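Side-chain contacts in inorganic polyphosphate/ATP-glucomannokinase (Arthrobacter sp., PDB 1WOQ), which catalyses the phosphorylation of glucose and mannose, drawing the phosphoryl group from inorganic polyphosphate or ATP, as a member of the ROK kinase family: residues A[225-228]-A[229-232]; A[103-106]-A[107-110]; A[176-179]-A[180-183]; A[60-63]-A[64-68]. One frame throughout, in Å; residues are numbered along the deposited sequence.

Interaction 1. Residues A[225-228]-A[229-232]; sequences SKRA and DEYL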
ATOM      1  N   SER A 225     -10.654  -3.543   5.670  1.00 27.73           N
ATOM      2  CA  SER A 225     -11.562  -2.562   5.090  1.00 28.68           C
ATOM      3  C   SER A 225     -12.747  -3.358   4.550  1.00 29.72           C
ATOM      4  O   SER A 225     -13.795  -2.801   4.230  1.00 29.25           O
ATOM      5  CB  SER A 225     -10.889  -1.780   3.957  1.00 27.15           C
ATOM      6  OG  SER A 225     -10.606  -2.602   2.839  1.00 27.47           O
ATOM      7  N   LYS A 226     -12.572  -4.674   4.463  1.00 31.96           N
ATOM      8  CA  LYS A 226     -13.631  -5.547   3.972  1.00 33.35           C
ATOM      9  C   LYS A 226     -14.713  -5.676   5.041  1.00 31.99           C
ATOM     10  O   LYS A 226     -15.806  -6.172   4.773  1.00 31.89           O
ATOM     11  CB  LYS A 226     -13.074  -6.930   3.630  1.00 36.27           C
ATOM     12  CG  LYS A 226     -13.935  -7.726   2.656  1.00 40.10           C
ATOM     13  CD  LYS A 226     -13.601  -7.404   1.195  1.00 42.66           C
ATOM     14  CE  LYS A 226     -13.831  -5.938   0.846  1.00 44.57           C
ATOM     15  NZ  LYS A 226     -13.337  -5.604  -0.523  1.00 45.68           N
ATOM     16  N   ARG A 227     -14.395  -5.227   6.253  1.00 31.18           N
ATOM     17  CA  ARG A 227     -15.339  -5.273   7.365  1.00 30.43           C
ATOM     18  C   ARG A 227     -15.764  -3.855   7.731  1.00 28.97           C
ATOM     19  O   ARG A 227     -16.239  -3.605   8.838  1.00 28.49           O
ATOM     20  CB  ARG A 227     -14.703  -5.944   8.587  1.00 32.83           C
ATOM     21  CG  ARG A 227     -14.134  -7.328   8.310  1.00 35.89           C
ATOM     22  CD  ARG A 227     -15.190  -8.300   7.789  1.00 39.05           C
ATOM     23  NE  ARG A 227     -16.177  -8.658   8.804  1.00 42.60           N
ATOM     24  CZ  ARG A 227     -17.296  -7.982   9.047  1.00 43.67           C
ATOM     25  NH1 ARG A 227     -17.591  -6.897   8.343  1.00 46.52           N
ATOM     26  NH2 ARG A 227     -18.122  -8.391  10.002  1.00 45.61           N
ATOM     27  N   ALA A 228     -15.589  -2.934   6.789  1.00 27.96           N
ATOM     28  CA  ALA A 228     -15.936  -1.533   6.996  1.00 27.34           C
ATOM     29  C   ALA A 228     -17.362  -1.317   7.494  1.00 28.02           C
ATOM     30  O   ALA A 228     -17.627  -0.379   8.244  1.00 26.25           O
ATOM     31  CB  ALA A 228     -15.715  -0.753   5.707  1.00 27.81           C
ATOM     32  N   ASP A 229     -18.285  -2.177   7.079  1.00 29.82           N
ATOM     33  CA  ASP A 229     -19.674  -2.034   7.500  1.00 31.61           C
ATOM     34  C   ASP A 229     -19.840  -2.215   9.007  1.00 30.67           C
ATOM     35  O   ASP A 229     -20.870  -1.853   9.575  1.00 29.57           O
ATOM     36  CB  ASP A 229     -20.559  -3.032   6.747  1.00 35.87           C
ATOM     37  CG  ASP A 229     -20.113  -4.464   6.935  1.00 39.89           C
ATOM     38  OD1 ASP A 229     -18.940  -4.769   6.627  1.00 41.98           O
ATOM     39  OD2 ASP A 229     -20.938  -5.286   7.387  1.00 43.60           O
ATOM     40  N   GLU A 230     -18.813  -2.761   9.651  1.00 30.97           N
ATOM     41  CA  GLU A 230     -18.839  -2.990  11.093  1.00 30.94           C
ATOM     42  C   GLU A 230     -18.405  -1.779  11.919  1.00 30.64           C
ATOM     43  O   GLU A 230     -18.617  -1.749  13.133  1.00 31.41           O
ATOM     44  CB  GLU A 230     -17.938  -4.173  11.460  1.00 33.14           C
ATOM     45  CG  GLU A 230     -18.454  -5.531  11.026  1.00 35.97           C
ATOM     46  CD  GLU A 230     -19.805  -5.860  11.631  1.00 37.28           C
ATOM     47  OE1 GLU A 230     -19.994  -5.606  12.838  1.00 39.40           O
ATOM     48  OE2 GLU A 230     -20.675  -6.378  10.902  1.00 40.36           O
ATOM     49  N   TYR A 231     -17.795  -0.786  11.279  1.00 27.33           N
ATOM     50  CA  TYR A 231     -17.339   0.383  12.022  1.00 25.70           C
ATOM     51  C   TYR A 231     -17.580   1.748  11.383  1.00 25.20           C
ATOM     52  O   TYR A 231     -17.800   2.729  12.095  1.00 25.42           O
ATOM     53  CB  TYR A 231     -15.855   0.223  12.379  1.00 23.46           C
ATOM     54  CG  TYR A 231     -14.947  -0.155  11.228  1.00 21.92           C
ATOM     55  CD1 TYR A 231     -14.445   0.812  10.355  1.00 21.20           C
ATOM     56  CD2 TYR A 231     -14.564  -1.482  11.030  1.00 21.91           C
ATOM     57  CE1 TYR A 231     -13.579   0.465   9.313  1.00 20.53           C
ATOM     58  CE2 TYR A 231     -13.701  -1.839   9.992  1.00 21.46           C
ATOM     59  CZ  TYR A 231     -13.212  -0.862   9.138  1.00 21.25           C
ATOM     60  OH  TYR A 231     -12.367  -1.216   8.108  1.00 20.75           O
ATOM     61  N   LEU A 232     -17.545   1.831  10.057  1.00 23.79           N
ATOM     62  CA  LEU A 232     -17.772   3.120   9.408  1.00 23.94           C
ATOM     63  C   LEU A 232     -19.147   3.696   9.755  1.00 24.69           C
ATOM     64  O   LEU A 232     -19.279   4.895   9.994  1.00 23.40           O
ATOM     65  CB  LEU A 232     -17.617   3.004   7.889  1.00 24.06           C
ATOM     66  CG  LEU A 232     -16.212   2.672   7.379  1.00 24.01           C
ATOM     67  CD1 LEU A 232     -16.201   2.778   5.858  1.00 25.44           C
ATOM     68  CD2 LEU A 232     -15.188   3.629   7.982  1.00 23.13           C
TER

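Interaction 2. Residues A[103-106]-A[107-110]; sequences NTDI and DALL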
ATOM      1  N   ASN A 103      18.165   2.749   5.223  1.00 21.16           N
ATOM      2  CA  ASN A 103      19.239   3.225   4.355  1.00 24.31           C
ATOM      3  C   ASN A 103      19.632   2.237   3.257  1.00 22.83           C
ATOM      4  O   ASN A 103      20.685   2.371   2.635  1.00 24.24           O
ATOM      5  CB  ASN A 103      20.470   3.590   5.187  1.00 27.79           C
ATOM      6  CG  ASN A 103      21.095   4.898   4.750  1.00 33.55           C
ATOM      7  OD1 ASN A 103      22.114   5.326   5.296  1.00 38.77           O
ATOM      8  ND2 ASN A 103      20.485   5.546   3.761  1.00 33.75           N
ATOM      9  N   THR A 104      18.783   1.248   3.018  1.00 21.66           N
ATOM     10  CA  THR A 104      19.047   0.264   1.976  1.00 20.85           C
ATOM     11  C   THR A 104      18.534   0.766   0.630  1.00 20.13           C
ATOM     12  O   THR A 104      17.395   1.226   0.525  1.00 17.10           O
ATOM     13  CB  THR A 104      18.356  -1.084   2.288  1.00 21.81           C
ATOM     14  OG1 THR A 104      19.004  -1.707   3.401  1.00 24.44           O
ATOM     15  CG2 THR A 104      18.415  -2.018   1.078  1.00 22.30           C
ATOM     16  N   ASP A 105      19.380   0.700  -0.395  1.00 19.04           N
ATOM     17  CA  ASP A 105      18.967   1.112  -1.732  1.00 17.09           C
ATOM     18  C   ASP A 105      18.209  -0.098  -2.268  1.00 17.04           C
ATOM     19  O   ASP A 105      18.802  -0.998  -2.873  1.00 14.76           O
ATOM     20  CB  ASP A 105      20.184   1.388  -2.618  1.00 19.58           C
ATOM     21  CG  ASP A 105      19.809   2.013  -3.952  1.00 21.86           C
ATOM     22  OD1 ASP A 105      18.687   1.759  -4.453  1.00 19.96           O
ATOM     23  OD2 ASP A 105      20.648   2.752  -4.514  1.00 23.30           O
ATOM     24  N   ILE A 106      16.904  -0.130  -2.025  1.00 16.19           N
ATOM     25  CA  ILE A 106      16.084  -1.252  -2.460  1.00 14.34           C
ATOM     26  C   ILE A 106      15.940  -1.343  -3.982  1.00 15.31           C
ATOM     27  O   ILE A 106      15.830  -2.442  -4.531  1.00 15.16           O
ATOM     28  CB  ILE A 106      14.696  -1.230  -1.745  1.00 13.97           C
ATOM     29  CG1 ILE A 106      13.913  -2.503  -2.079  1.00 14.36           C
ATOM     30  CG2 ILE A 106      13.925   0.032  -2.109  1.00 13.53           C
ATOM     31  CD1 ILE A 106      12.661  -2.694  -1.213  1.00 14.34           C
ATOM     32  N   ASP A 107      15.961  -0.205  -4.675  1.00 15.69           N
ATOM     33  CA  ASP A 107      15.868  -0.232  -6.133  1.00 14.78           C
ATOM     34  C   ASP A 107      17.076  -0.971  -6.693  1.00 15.37           C
ATOM     35  O   ASP A 107      16.936  -1.838  -7.557  1.00 14.14           O
ATOM     36  CB  ASP A 107      15.826   1.188  -6.709  1.00 17.23           C
ATOM     37  CG  ASP A 107      14.431   1.781  -6.695  1.00 20.27           C
ATOM     38  OD1 ASP A 107      13.565   1.244  -5.973  1.00 20.25           O
ATOM     39  OD2 ASP A 107      14.202   2.786  -7.401  1.00 20.30           O
ATOM     40  N   ALA A 108      18.261  -0.631  -6.189  1.00 14.89           N
ATOM     41  CA  ALA A 108      19.498  -1.269  -6.642  1.00 15.30           C
ATOM     42  C   ALA A 108      19.493  -2.747  -6.267  1.00 15.25           C
ATOM     43  O   ALA A 108      19.835  -3.606  -7.078  1.00 14.60           O
ATOM     44  CB  ALA A 108      20.707  -0.576  -6.013  1.00 16.11           C
ATOM     45  N   LEU A 109      19.114  -3.030  -5.026  1.00 15.44           N
ATOM     46  CA  LEU A 109      19.054  -4.401  -4.525  1.00 15.98           C
ATOM     47  C   LEU A 109      18.210  -5.303  -5.421  1.00 16.71           C
ATOM     48  O   LEU A 109      18.647  -6.381  -5.832  1.00 15.96           O
ATOM     49  CB  LEU A 109      18.454  -4.418  -3.118  1.00 16.98           C
ATOM     50  CG  LEU A 109      18.188  -5.799  -2.504  1.00 19.09           C
ATOM     51  CD1 LEU A 109      19.505  -6.396  -2.031  1.00 20.28           C
ATOM     52  CD2 LEU A 109      17.210  -5.680  -1.340  1.00 18.03           C
ATOM     53  N   LEU A 110      16.992  -4.864  -5.717  1.00 15.20           N
ATOM     54  CA  LEU A 110      16.091  -5.670  -6.528  1.00 16.33           C
ATOM     55  C   LEU A 110      16.435  -5.678  -8.013  1.00 15.50           C
ATOM     56  O   LEU A 110      16.252  -6.694  -8.686  1.00 16.73           O
ATOM     57  CB  LEU A 110      14.643  -5.214  -6.306  1.00 15.54           C
ATOM     58  CG  LEU A 110      14.142  -5.368  -4.861  1.00 16.84           C
ATOM     59  CD1 LEU A 110      12.686  -4.904  -4.759  1.00 14.47           C
ATOM     60  CD2 LEU A 110      14.254  -6.829  -4.422  1.00 17.49           C
TER

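Interaction 3. Residues A[176-179]-A[180-183]; sequences GHDA and ETKA. With BGC (beta-D-glucopyranose), chain C.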
ATOM      1  N   GLY A 176      -1.257  10.452  23.199  1.00 13.74           N
ATOM      2  CA  GLY A 176      -0.043   9.922  23.798  1.00 14.96           C
ATOM      3  C   GLY A 176       0.621   8.726  23.141  1.00 15.38           C
ATOM      4  O   GLY A 176       1.631   8.234  23.645  1.00 15.52           O
ATOM      5  N   HIS A 177       0.081   8.258  22.020  1.00 14.82           N
ATOM      6  CA  HIS A 177       0.657   7.104  21.340  1.00 15.45           C
ATOM      7  C   HIS A 177       0.790   7.248  19.841  1.00 15.20           C
ATOM      8  O   HIS A 177       0.056   7.996  19.210  1.00 14.47           O
ATOM      9  CB  HIS A 177      -0.189   5.854  21.586  1.00 17.27           C
ATOM     10  CG  HIS A 177      -0.056   5.291  22.961  1.00 20.13           C
ATOM     11  ND1 HIS A 177      -1.009   5.482  23.937  1.00 21.48           N
ATOM     12  CD2 HIS A 177       0.923   4.549  23.528  1.00 20.37           C
ATOM     13  CE1 HIS A 177      -0.624   4.881  25.047  1.00 20.91           C
ATOM     14  NE2 HIS A 177       0.546   4.307  24.825  1.00 22.57           N
ATOM     15  N   ASP A 178       1.734   6.502  19.277  1.00 14.58           N
ATOM     16  CA  ASP A 178       1.912   6.476  17.836  1.00 16.68           C
ATOM     17  C   ASP A 178       0.566   5.896  17.394  1.00 14.76           C
ATOM     18  O   ASP A 178       0.156   4.845  17.881  1.00 13.49           O
ATOM     19  CB  ASP A 178       3.074   5.543  17.487  1.00 18.47           C
ATOM     20  CG  ASP A 178       3.160   5.249  16.012  1.00 20.55           C
ATOM     21  OD1 ASP A 178       2.380   4.402  15.533  1.00 26.59           O
ATOM     22  OD2 ASP A 178       4.003   5.869  15.335  1.00 20.70           O
ATOM     23  N   ALA A 179      -0.127   6.588  16.492  1.00 14.93           N
ATOM     24  CA  ALA A 179      -1.454   6.164  16.049  1.00 14.65           C
ATOM     25  C   ALA A 179      -1.641   4.682  15.740  1.00 14.67           C
ATOM     26  O   ALA A 179      -2.579   4.062  16.237  1.00 14.00           O
ATOM     27  CB  ALA A 179      -1.893   6.996  14.847  1.00 15.64           C
ATOM     28  N   GLU A 180      -0.762   4.105  14.930  1.00 15.50           N
ATOM     29  CA  GLU A 180      -0.927   2.703  14.572  1.00 15.84           C
ATOM     30  C   GLU A 180      -0.687   1.711  15.698  1.00 16.28           C
ATOM     31  O   GLU A 180      -1.140   0.570  15.615  1.00 16.27           O
ATOM     32  CB  GLU A 180      -0.047   2.336  13.367  1.00 16.79           C
ATOM     33  CG  GLU A 180       1.445   2.396  13.605  1.00 18.43           C
ATOM     34  CD  GLU A 180       2.224   1.737  12.480  1.00 20.96           C
ATOM     35  OE1 GLU A 180       1.869   1.962  11.307  1.00 18.28           O
ATOM     36  OE2 GLU A 180       3.189   0.998  12.768  1.00 20.68           O
ATOM     37  N   THR A 181       0.012   2.122  16.752  1.00 17.69           N
ATOM     38  CA  THR A 181       0.257   1.198  17.850  1.00 19.15           C
ATOM     39  C   THR A 181      -1.050   0.894  18.578  1.00 20.02           C
ATOM     40  O   THR A 181      -1.157  -0.104  19.290  1.00 21.05           O
ATOM     41  CB  THR A 181       1.305   1.749  18.851  1.00 20.61           C
ATOM     42  OG1 THR A 181       0.802   2.926  19.491  1.00 24.78           O
ATOM     43  CG2 THR A 181       2.595   2.086  18.127  1.00 18.71           C
ATOM     44  N   LYS A 182      -2.053   1.745  18.378  1.00 18.94           N
ATOM     45  CA  LYS A 182      -3.350   1.551  19.020  1.00 18.00           C
ATOM     46  C   LYS A 182      -4.510   1.289  18.055  1.00 18.80           C
ATOM     47  O   LYS A 182      -5.493   0.642  18.427  1.00 18.05           O
ATOM     48  CB  LYS A 182      -3.696   2.774  19.877  1.00 20.52           C
ATOM     49  CG  LYS A 182      -2.869   2.911  21.145  1.00 23.72           C
ATOM     50  CD  LYS A 182      -3.189   1.794  22.124  1.00 26.46           C
ATOM     51  CE  LYS A 182      -2.427   1.963  23.430  1.00 31.23           C
ATOM     52  NZ  LYS A 182      -2.814   0.923  24.427  1.00 33.17           N
ATOM     53  N   ALA A 183      -4.393   1.765  16.816  1.00 17.62           N
ATOM     54  CA  ALA A 183      -5.484   1.619  15.857  1.00 15.81           C
ATOM     55  C   ALA A 183      -5.266   0.764  14.609  1.00 16.71           C
ATOM     56  O   ALA A 183      -6.119   0.749  13.726  1.00 16.82           O
ATOM     57  CB  ALA A 183      -5.970   3.013  15.437  1.00 18.33           C
TER
HETATM   58  C2  BGC C 290       4.676   2.334   7.690  1.00 13.64           C
HETATM   59  C3  BGC C 290       4.147   2.866   6.351  1.00 11.49           C
HETATM   60  C4  BGC C 290       3.241   1.816   5.690  1.00 12.77           C
HETATM   61  C5  BGC C 290       2.141   1.391   6.674  1.00 13.44           C
HETATM   62  C6  BGC C 290       1.240   0.294   6.141  1.00 15.12           C
HETATM   63  C1  BGC C 290       3.493   1.916   8.566  1.00 13.33           C
HETATM   64  O1  BGC C 290       3.939   1.394   9.769  1.00 16.49           O
HETATM   65  O2  BGC C 290       5.433   3.339   8.344  1.00 12.64           O
HETATM   66  O3  BGC C 290       5.230   3.185   5.490  1.00 11.76           O
HETATM   67  O4  BGC C 290       2.650   2.360   4.515  1.00 12.12           O
HETATM   68  O5  BGC C 290       2.734   0.903   7.897  1.00 14.15           O
HETATM   69  O6  BGC C 290       1.991  -0.825   5.694  1.00 15.80           O

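Interaction 4. Residues A[60-63]-A[64-68]; sequences LVVA and ELSAR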
ATOM      1  N   LEU A  60      11.381 -14.901  -6.960  1.00 13.84           N
ATOM      2  CA  LEU A  60      10.542 -16.058  -7.255  1.00 13.15           C
ATOM      3  C   LEU A  60       9.186 -15.639  -7.810  1.00 13.70           C
ATOM      4  O   LEU A  60       8.684 -16.257  -8.749  1.00 13.24           O
ATOM      5  CB  LEU A  60      10.342 -16.918  -6.001  1.00 14.10           C
ATOM      6  CG  LEU A  60      11.586 -17.658  -5.505  1.00 17.84           C
ATOM      7  CD1 LEU A  60      11.313 -18.259  -4.142  1.00 17.76           C
ATOM      8  CD2 LEU A  60      11.975 -18.739  -6.509  1.00 18.74           C
ATOM      9  N   VAL A  61       8.588 -14.599  -7.236  1.00 12.74           N
ATOM     10  CA  VAL A  61       7.290 -14.142  -7.726  1.00 12.61           C
ATOM     11  C   VAL A  61       7.422 -13.622  -9.157  1.00 12.32           C
ATOM     12  O   VAL A  61       6.624 -13.965 -10.031  1.00 12.89           O
ATOM     13  CB  VAL A  61       6.693 -13.025  -6.838  1.00 12.52           C
ATOM     14  CG1 VAL A  61       5.366 -12.540  -7.431  1.00 12.84           C
ATOM     15  CG2 VAL A  61       6.470 -13.545  -5.423  1.00 12.34           C
ATOM     16  N   VAL A  62       8.432 -12.791  -9.394  1.00 13.73           N
ATOM     17  CA  VAL A  62       8.653 -12.239 -10.724  1.00 13.97           C
ATOM     18  C   VAL A  62       8.959 -13.341 -11.735  1.00 14.38           C
ATOM     19  O   VAL A  62       8.495 -13.292 -12.873  1.00 15.25           O
ATOM     20  CB  VAL A  62       9.812 -11.213 -10.715  1.00 12.36           C
ATOM     21  CG1 VAL A  62      10.188 -10.825 -12.144  1.00 15.04           C
ATOM     22  CG2 VAL A  62       9.394  -9.972  -9.932  1.00 13.74           C
ATOM     23  N   ALA A  63       9.733 -14.336 -11.317  1.00 14.29           N
ATOM     24  CA  ALA A  63      10.079 -15.438 -12.208  1.00 16.32           C
ATOM     25  C   ALA A  63       8.820 -16.179 -12.644  1.00 15.67           C
ATOM     26  O   ALA A  63       8.668 -16.525 -13.814  1.00 17.01           O
ATOM     27  CB  ALA A  63      11.039 -16.396 -11.516  1.00 16.00           C
ATOM     28  N   GLU A  64       7.922 -16.425 -11.695  1.00 15.00           N
ATOM     29  CA  GLU A  64       6.672 -17.123 -11.984  1.00 15.31           C
ATOM     30  C   GLU A  64       5.823 -16.356 -12.992  1.00 15.18           C
ATOM     31  O   GLU A  64       5.374 -16.919 -13.993  1.00 15.04           O
ATOM     32  CB  GLU A  64       5.879 -17.329 -10.687  1.00 15.46           C
ATOM     33  CG  GLU A  64       4.403 -17.689 -10.859  1.00 17.67           C
ATOM     34  CD  GLU A  64       4.169 -19.019 -11.555  1.00 19.76           C
ATOM     35  OE1 GLU A  64       5.041 -19.909 -11.479  1.00 20.82           O
ATOM     36  OE2 GLU A  64       3.093 -19.181 -12.164  1.00 20.85           O
ATOM     37  N   LEU A  65       5.607 -15.070 -12.727  1.00 14.33           N
ATOM     38  CA  LEU A  65       4.796 -14.235 -13.607  1.00 13.82           C
ATOM     39  C   LEU A  65       5.420 -14.040 -14.981  1.00 14.64           C
ATOM     40  O   LEU A  65       4.712 -14.012 -15.986  1.00 16.21           O
ATOM     41  CB  LEU A  65       4.547 -12.868 -12.954  1.00 13.60           C
ATOM     42  CG  LEU A  65       3.784 -12.909 -11.624  1.00 12.78           C
ATOM     43  CD1 LEU A  65       3.735 -11.509 -11.015  1.00 13.69           C
ATOM     44  CD2 LEU A  65       2.374 -13.446 -11.843  1.00 14.72           C
ATOM     45  N   SER A  66       6.742 -13.910 -15.026  1.00 14.84           N
ATOM     46  CA  SER A  66       7.443 -13.706 -16.290  1.00 16.93           C
ATOM     47  C   SER A  66       7.383 -14.931 -17.199  1.00 18.86           C
ATOM     48  O   SER A  66       7.596 -14.824 -18.408  1.00 19.55           O
ATOM     49  CB  SER A  66       8.909 -13.346 -16.032  1.00 17.45           C
ATOM     50  OG  SER A  66       9.021 -12.190 -15.223  1.00 22.29           O
ATOM     51  N   ALA A  67       7.088 -16.092 -16.623  1.00 19.44           N
ATOM     52  CA  ALA A  67       7.019 -17.326 -17.402  1.00 21.17           C
ATOM     53  C   ALA A  67       5.639 -17.556 -18.004  1.00 22.53           C
ATOM     54  O   ALA A  67       5.451 -18.462 -18.816  1.00 23.59           O
ATOM     55  CB  ALA A  67       7.409 -18.516 -16.529  1.00 19.98           C
ATOM     56  N   ARG A  68       4.672 -16.736 -17.613  1.00 21.62           N
ATOM     57  CA  ARG A  68       3.316 -16.889 -18.127  1.00 24.94           C
ATOM     58  C   ARG A  68       3.154 -16.324 -19.533  1.00 25.55           C
ATOM     59  O   ARG A  68       3.825 -15.365 -19.914  1.00 25.56           O
ATOM     60  CB  ARG A  68       2.321 -16.231 -17.175  1.00 24.05           C
ATOM     61  CG  ARG A  68       2.367 -16.836 -15.790  1.00 24.37           C
ATOM     62  CD  ARG A  68       1.251 -16.326 -14.921  1.00 25.43           C
ATOM     63  NE  ARG A  68       1.316 -16.909 -13.587  1.00 23.44           N
ATOM     64  CZ  ARG A  68       0.480 -16.601 -12.606  1.00 24.18           C
ATOM     65  NH1 ARG A  68      -0.485 -15.717 -12.821  1.00 23.63           N
ATOM     66  NH2 ARG A  68       0.610 -17.172 -11.415  1.00 21.42           N
TER

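Interaction 1. Residues A[225-228]-A[229-232]
R227 curls through bends at chi2 and chi3 after a first torsion that sets CG beside the backbone N (chi1 -55°), and this folded shape brings its guanidinium to the carboxylates of D229 and E230. NH1 makes a salt bridge to D229 OD1 at 3.0 Å; the oxygen sits at the edge of the guanidinium, and the two flat groups are only 28° apart. E230 instead lies alongside R227 and points the same way, its carboxylate turned steeply (79°) to the guanidinium; R227 NH2 makes a longer, weak salt bridge to E230 OE2 at 3.4 Å. Both R227 and E230 also touch W195 of helix 195-213.

The backbone is bonded along the same turns. E230 N donates to R227 O at 2.8 Å, while A228 O accepts twice, from Y231 N above its carbonyl plane and from L232 N nearly along the C=O axis. On the buried side the CA of A228 packs over one face of the Y231 ring, a CH-pi contact 3.8 Å from the centroid, and A228 CB meets L232 CD1 at 3.6 Å. The ring's OH bonds to I224 O. In this loop between strands 217-221 and 241-243, one arginine is shared by two acidic side chains, and its positive charge would probably offset their mutual repulsion at the partly exposed surface.

Interaction 2. Residues A[103-106]-A[107-110]
An aspartate N-cap starts helix 106-114, which packs against the N-terminal mixed sheet of this actin-like ATPase clan protein: D105 precedes the helix and its OD1 accepts from A108 N at 3.0 Å. The first torsion of D105 places CG opposite the backbone N (chi1 -172°), swinging the carboxylate back over the opening turn. The A108 amide meets OD1 from above the carboxylate plane, 58° out of it, along a fairly straight N-H line (164°). The methyl of A108 comes up against the same carboxylate, its CB 3.4 Å from D105 CG. D105 is also the centre of an inverse gamma turn, by which the chain bends into the helix, and its carbonyl oxygen takes L109 N as the first regular helical bond. The cap thus supplies an acceptor to an amide at the start of the helix, and the negative charge there probably interacts favourably with the helix dipole.

I106 and L110 form the apolar side of the turn. They lie side by side and point the same way, and L110 N donates to I106 O at 2.9 Å. Both side chains pack on V120 of the edge strand 118-122; I106 also reaches F82, and L110 reaches V80, in strand 78-82. Separately, D107 fastens the turn to that edge strand by a polar link, its OD1 accepting from V120 N. Between the paired aliphatic chains, the nearest approach is I106 CG1 to L110 CD1, at 3.8 Å.

Interaction 3. Residues A[176-179]-A[180-183]
One carbonyl oxygen, D178 O, is gripped twice by the same residue, T181. The hydroxyl OG1 donates in the carbonyl plane, on a lone pair, at 2.6 Å, while T181 N donates from above that plane at 3.0 Å. The threonine can do this because OG1 sits between its own N and carbonyl carbon (chi1 65°). D178 is also the N-cap of the short helix, but its OD1 takes E180 N only weakly. Its other oxygen, OD2, is bonded to ND1 of H171, a residue whose NE2 binds the glucose; this places D178 in the second shell of the sugar site, where it probably helps to orient H171.

E180 runs out extended beyond CG, past D178 OD1, to bring OE1 within 2.6 Å of the glucose O1 atom, close enough for a hydrogen bond, although the hydroxyl proton may be directed elsewhere; OE1 also accepts from I153 N. With an alanine here, the sugar's O1 would probably lose the nearby E180 carboxylate and I153 N this acceptor. On the outer side, K182 CE lies over the centre of the H177 ring, a CH-pi contact at 3.8 Å from the centroid.

The stretch leads from strand 177-178, paired antiparallel with strand 173-174, into helix 179-183. Backbone bonds tie A179 to L172 and E180 to G170, and A183 O bonds Y198 OH of helix 195-213.

Interaction 4. Residues A[60-63]-A[64-68]
V62 O is held closely in the last turns of helix 51-66, where S66 reaches it from opposite faces of the carbonyl plane: the hydroxyl OG at 2.6 Å and the backbone N at 2.8 Å. S66 OG is bonded to R116 NH1 as well. On the buried face V61 CG1 and L65 CD1 lie side by side, 4.1 Å apart. A straight helical bond joins L65 N to V61 O.

The exposed side, at A63 and A67, is slacker: A67 N bonds A63 O only weakly, at 3.3 Å with a bent geometry, and also donates to E64 O. Set apart from it, the partly exposed E64 and R68 lie against F41. E64, bent at chi2 (64°), offers OE2 to R68, which takes this one atom side-on with NE at 3.2 Å and NH2 at 3.3 Å, the oxygen lying in the guanidinium plane. L65 CD2 sits over the centre of one guanidinium face. Were E64 an alanine, NE and NH2 of R68 would probably be left without their anionic mate, the guanidinium then relying mainly on NH1 to E39 O and the L65 packing.

V61, V62, L65 and S66 pack on strand 14-19, V61 and L65 also touch strand 23-30, and E39 and F41 belong to strand 35-44.

The four contacts are separate and touch nowhere. Interaction 3 alone reaches the sugar directly, through E180. In interaction 1 the side chain of S225 is about 12 Å from the bound glucose (BGC), and in interaction 2 the side chain of I106 is about 12 Å from the same BGC. Interactions 2 and 4 both belong to helices packed on the N-terminal sheet, their nearest atoms about 8 Å apart. Interactions 1 and 3 are similarly near, about 9 Å between nearest atoms, and both connect to helix 195-213. The two pairs are far apart: the centres of interactions 3 and 4 are 38 Å from each other, on opposite sides of the chain's centre, as are interactions 1 and 2, with centres 36 Å apart.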